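Local coordinates for protein citrate synthase (Metallosphaera sedula, PDB 6ABW) that probably catalyses the condensation of acetyl-CoA with oxaloacetate and water to give citrate and free CoA, a step of the tricarboxylic acid cycle, at residues F56-H61 against D67-L72. Residues are numbered along the deposited sequence; the frame is centred on the assembly and turned at random.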
ATOM      1  N   PHE A  56     -14.421  22.607   5.580  1.00 12.74           N
ATOM      2  CA  PHE A  56     -13.485  21.613   5.087  1.00 13.08           C
ATOM      3  C   PHE A  56     -12.875  22.042   3.747  1.00 12.79           C
ATOM      4  O   PHE A  56     -11.673  21.922   3.551  1.00 11.22           O
ATOM      5  CB  PHE A  56     -14.156  20.245   4.977  1.00 13.77           C
ATOM      6  CG  PHE A  56     -13.190  19.130   4.587  1.00 14.11           C
ATOM      7  CD1 PHE A  56     -12.087  18.878   5.347  1.00 13.92           C
ATOM      8  CD2 PHE A  56     -13.424  18.340   3.459  1.00 14.32           C
ATOM      9  CE1 PHE A  56     -11.239  17.838   5.044  1.00 14.45           C
ATOM     10  CE2 PHE A  56     -12.574  17.331   3.137  1.00 13.85           C
ATOM     11  CZ  PHE A  56     -11.442  17.080   3.927  1.00 13.88           C
ATOM     12  N   GLU A  57     -13.693  22.575   2.828  1.00 12.35           N
ATOM     13  CA  GLU A  57     -13.145  23.039   1.517  1.00 13.03           C
ATOM     14  C   GLU A  57     -12.038  24.060   1.680  1.00 11.46           C
ATOM     15  O   GLU A  57     -11.002  24.008   1.035  1.00 11.67           O
ATOM     16  CB  GLU A  57     -14.236  23.653   0.642  1.00 14.32           C
ATOM     17  CG  GLU A  57     -15.299  22.640   0.218  1.00 14.53           C
ATOM     18  CD  GLU A  57     -16.584  22.599   1.069  1.00 15.40           C
ATOM     19  OE1 GLU A  57     -16.503  22.678   2.320  1.00 16.75           O
ATOM     20  OE2 GLU A  57     -17.683  22.373   0.507  1.00 17.49           O
ATOM     21  N   GLU A  58     -12.239  24.980   2.616  1.00 12.16           N
ATOM     22  CA  GLU A  58     -11.203  25.940   2.935  1.00 13.16           C
ATOM     23  C   GLU A  58      -9.955  25.347   3.521  1.00 12.91           C
ATOM     24  O   GLU A  58      -8.882  25.757   3.186  1.00 12.02           O
ATOM     25  CB  GLU A  58     -11.759  27.082   3.831  1.00 13.95           C
ATOM     26  CG  GLU A  58     -12.739  28.008   3.102  1.00 16.23           C
ATOM     27  CD  GLU A  58     -13.497  28.963   4.059  1.00 18.57           C
ATOM     28  OE1 GLU A  58     -13.113  30.172   4.120  1.00 25.16           O
ATOM     29  OE2 GLU A  58     -14.409  28.509   4.822  1.00 21.42           O
ATOM     30  N   VAL A  59     -10.104  24.323   4.361  1.00 12.36           N
ATOM     31  CA  VAL A  59      -8.975  23.651   4.899  1.00 11.86           C
ATOM     32  C   VAL A  59      -8.258  22.759   3.837  1.00 10.89           C
ATOM     33  O   VAL A  59      -7.048  22.649   3.854  1.00 10.81           O
ATOM     34  CB  VAL A  59      -9.382  22.843   6.196  1.00 12.61           C
ATOM     35  CG1 VAL A  59      -8.261  21.938   6.639  1.00 13.04           C
ATOM     36  CG2 VAL A  59      -9.761  23.765   7.325  1.00 13.47           C
ATOM     37  N   VAL A  60      -9.009  22.184   2.907  1.00 11.68           N
ATOM     38  CA  VAL A  60      -8.382  21.512   1.767  1.00 11.85           C
ATOM     39  C   VAL A  60      -7.440  22.481   1.028  1.00 12.41           C
ATOM     40  O   VAL A  60      -6.293  22.201   0.786  1.00 12.44           O
ATOM     41  CB  VAL A  60      -9.459  21.014   0.818  1.00 11.51           C
ATOM     42  CG1 VAL A  60      -8.837  20.501  -0.467  1.00 12.17           C
ATOM     43  CG2 VAL A  60     -10.259  19.863   1.460  1.00 12.49           C
ATOM     44  N   HIS A  61      -7.944  23.697   0.755  1.00 14.04           N
ATOM     45  CA  HIS A  61      -7.119  24.733   0.097  1.00 13.32           C
ATOM     46  C   HIS A  61      -5.916  25.126   0.930  1.00 13.14           C
ATOM     47  O   HIS A  61      -4.816  25.212   0.411  1.00 13.64           O
ATOM     48  CB  HIS A  61      -8.018  25.930  -0.282  1.00 14.62           C
ATOM     49  CG  HIS A  61      -7.365  26.897  -1.204  1.00 16.91           C
ATOM     50  ND1 HIS A  61      -6.321  27.705  -0.825  1.00 16.38           N
ATOM     51  CD2 HIS A  61      -7.501  27.060  -2.549  1.00 18.71           C
ATOM     52  CE1 HIS A  61      -5.880  28.379  -1.873  1.00 18.16           C
ATOM     53  NE2 HIS A  61      -6.574  27.996  -2.935  1.00 18.01           N
ATOM     54  N   ASP A  67      -2.491  28.564   2.124  1.00 18.62           N
ATOM     55  CA  ASP A  67      -3.297  29.631   2.681  1.00 20.19           C
ATOM     56  C   ASP A  67      -4.724  29.357   2.509  1.00 16.94           C
ATOM     57  O   ASP A  67      -5.109  28.603   1.627  1.00 19.41           O
ATOM     58  CB  ASP A  67      -3.043  30.915   1.909  1.00 22.76           C
ATOM     59  CG  ASP A  67      -1.829  31.636   2.390  1.00 30.61           C
ATOM     60  OD1 ASP A  67      -1.874  32.232   3.530  1.00 34.58           O
ATOM     61  OD2 ASP A  67      -0.866  31.647   1.605  1.00 36.20           O
ATOM     62  N   LEU A  68      -5.551  30.043   3.304  1.00 15.64           N
ATOM     63  CA  LEU A  68      -6.961  30.013   3.165  1.00 15.11           C
ATOM     64  C   LEU A  68      -7.336  30.706   1.858  1.00 15.74           C
ATOM     65  O   LEU A  68      -6.613  31.575   1.407  1.00 14.86           O
ATOM     66  CB  LEU A  68      -7.693  30.654   4.324  1.00 16.79           C
ATOM     67  CG  LEU A  68      -7.494  29.872   5.631  1.00 17.82           C
ATOM     68  CD1 LEU A  68      -7.813  30.720   6.822  1.00 20.16           C
ATOM     69  CD2 LEU A  68      -8.351  28.613   5.600  1.00 18.90           C
ATOM     70  N   PRO A  69      -8.402  30.237   1.196  1.00 14.87           N
ATOM     71  CA  PRO A  69      -8.628  30.763  -0.132  1.00 16.65           C
ATOM     72  C   PRO A  69      -9.370  32.091  -0.171  1.00 18.12           C
ATOM     73  O   PRO A  69     -10.225  32.366   0.680  1.00 16.73           O
ATOM     74  CB  PRO A  69      -9.558  29.698  -0.759  1.00 17.37           C
ATOM     75  CG  PRO A  69     -10.335  29.161   0.416  1.00 17.03           C
ATOM     76  CD  PRO A  69      -9.347  29.192   1.547  1.00 17.81           C
ATOM     77  N   THR A  70      -9.158  32.838  -1.269  1.00 20.35           N
ATOM     78  CA  THR A  70     -10.087  33.899  -1.659  1.00 21.40           C
ATOM     79  C   THR A  70     -11.380  33.357  -2.161  1.00 24.61           C
ATOM     80  O   THR A  70     -11.472  32.149  -2.483  1.00 21.63           O
ATOM     81  CB  THR A  70      -9.506  34.749  -2.802  1.00 21.25           C
ATOM     82  OG1 THR A  70      -9.330  33.945  -3.971  1.00 19.80           O
ATOM     83  CG2 THR A  70      -8.185  35.289  -2.433  1.00 21.73           C
ATOM     84  N   LYS A  71     -12.387  34.222  -2.284  1.00 21.83           N
ATOM     85  CA  LYS A  71     -13.685  33.825  -2.882  1.00 28.70           C
ATOM     86  C   LYS A  71     -13.530  33.076  -4.221  1.00 26.33           C
ATOM     87  O   LYS A  71     -14.177  32.062  -4.460  1.00 26.37           O
ATOM     88  CB  LYS A  71     -14.558  35.037  -3.161  1.00 35.09           C
ATOM     89  CG  LYS A  71     -15.358  35.587  -2.008  1.00 42.01           C
ATOM     90  CD  LYS A  71     -16.055  36.886  -2.445  1.00 48.14           C
ATOM     91  CE  LYS A  71     -16.371  37.788  -1.260  1.00 55.26           C
ATOM     92  NZ  LYS A  71     -17.419  37.168  -0.398  1.00 60.61           N
ATOM     93  N   LEU A  72     -12.683  33.591  -5.091  1.00 27.06           N
ATOM     94  CA  LEU A  72     -12.562  33.043  -6.440  1.00 28.66           C
ATOM     95  C   LEU A  72     -11.819  31.681  -6.359  1.00 23.54           C
ATOM     96  O   LEU A  72     -12.155  30.734  -7.099  1.00 21.35           O
ATOM     97  CB  LEU A  72     -11.807  34.006  -7.341  1.00 32.16           C
ATOM     98  CG  LEU A  72     -11.712  33.603  -8.828  1.00 40.14           C
ATOM     99  CD1 LEU A  72     -13.065  33.737  -9.521  1.00 45.05           C
ATOM    100  CD2 LEU A  72     -10.659  34.439  -9.572  1.00 41.67           C
TER
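Pro69 and His61 illustrate how one imidazole can hold a returning chain by face and edge at once. CB of Pro69 sits over the centre of the His61 ring, 3.7 Å from its centroid and 14° off the normal, a CH-pi contact. At the ring's edge ND1 of His61 donates to the backbone O of Asp67 over 2.9 Å. The bond is fairly straight, with an N-H...O angle of 157°, and the oxygen lies nearly in the imidazole plane; this bond helps set the ring's rotation and is consistent with a proton on ND1. With CG of His61 anti to the backbone N (chi1 -167°), the ring reaches across to the incoming loop. Tyr65 also stacks on the ring. Further along the proline, CG of Pro69 lies 3.8 Å from CG of Glu58, the two side chains crossing at about a right angle. CD2 of Leu68 packs 4.1 Å from CB of Glu58. The Glu58 carboxylate turns to other partners, Ser55 and Arg389 of the second subunit, while Asp67 pairs with Arg381 of that subunit. The arrangement is a short helix-to-helix connection whose loop packs back on the helix it has just left, joining helix 56-65 to helix 71-84 in the mainly helical citrate synthase fold, beside the partner's C-terminal tail.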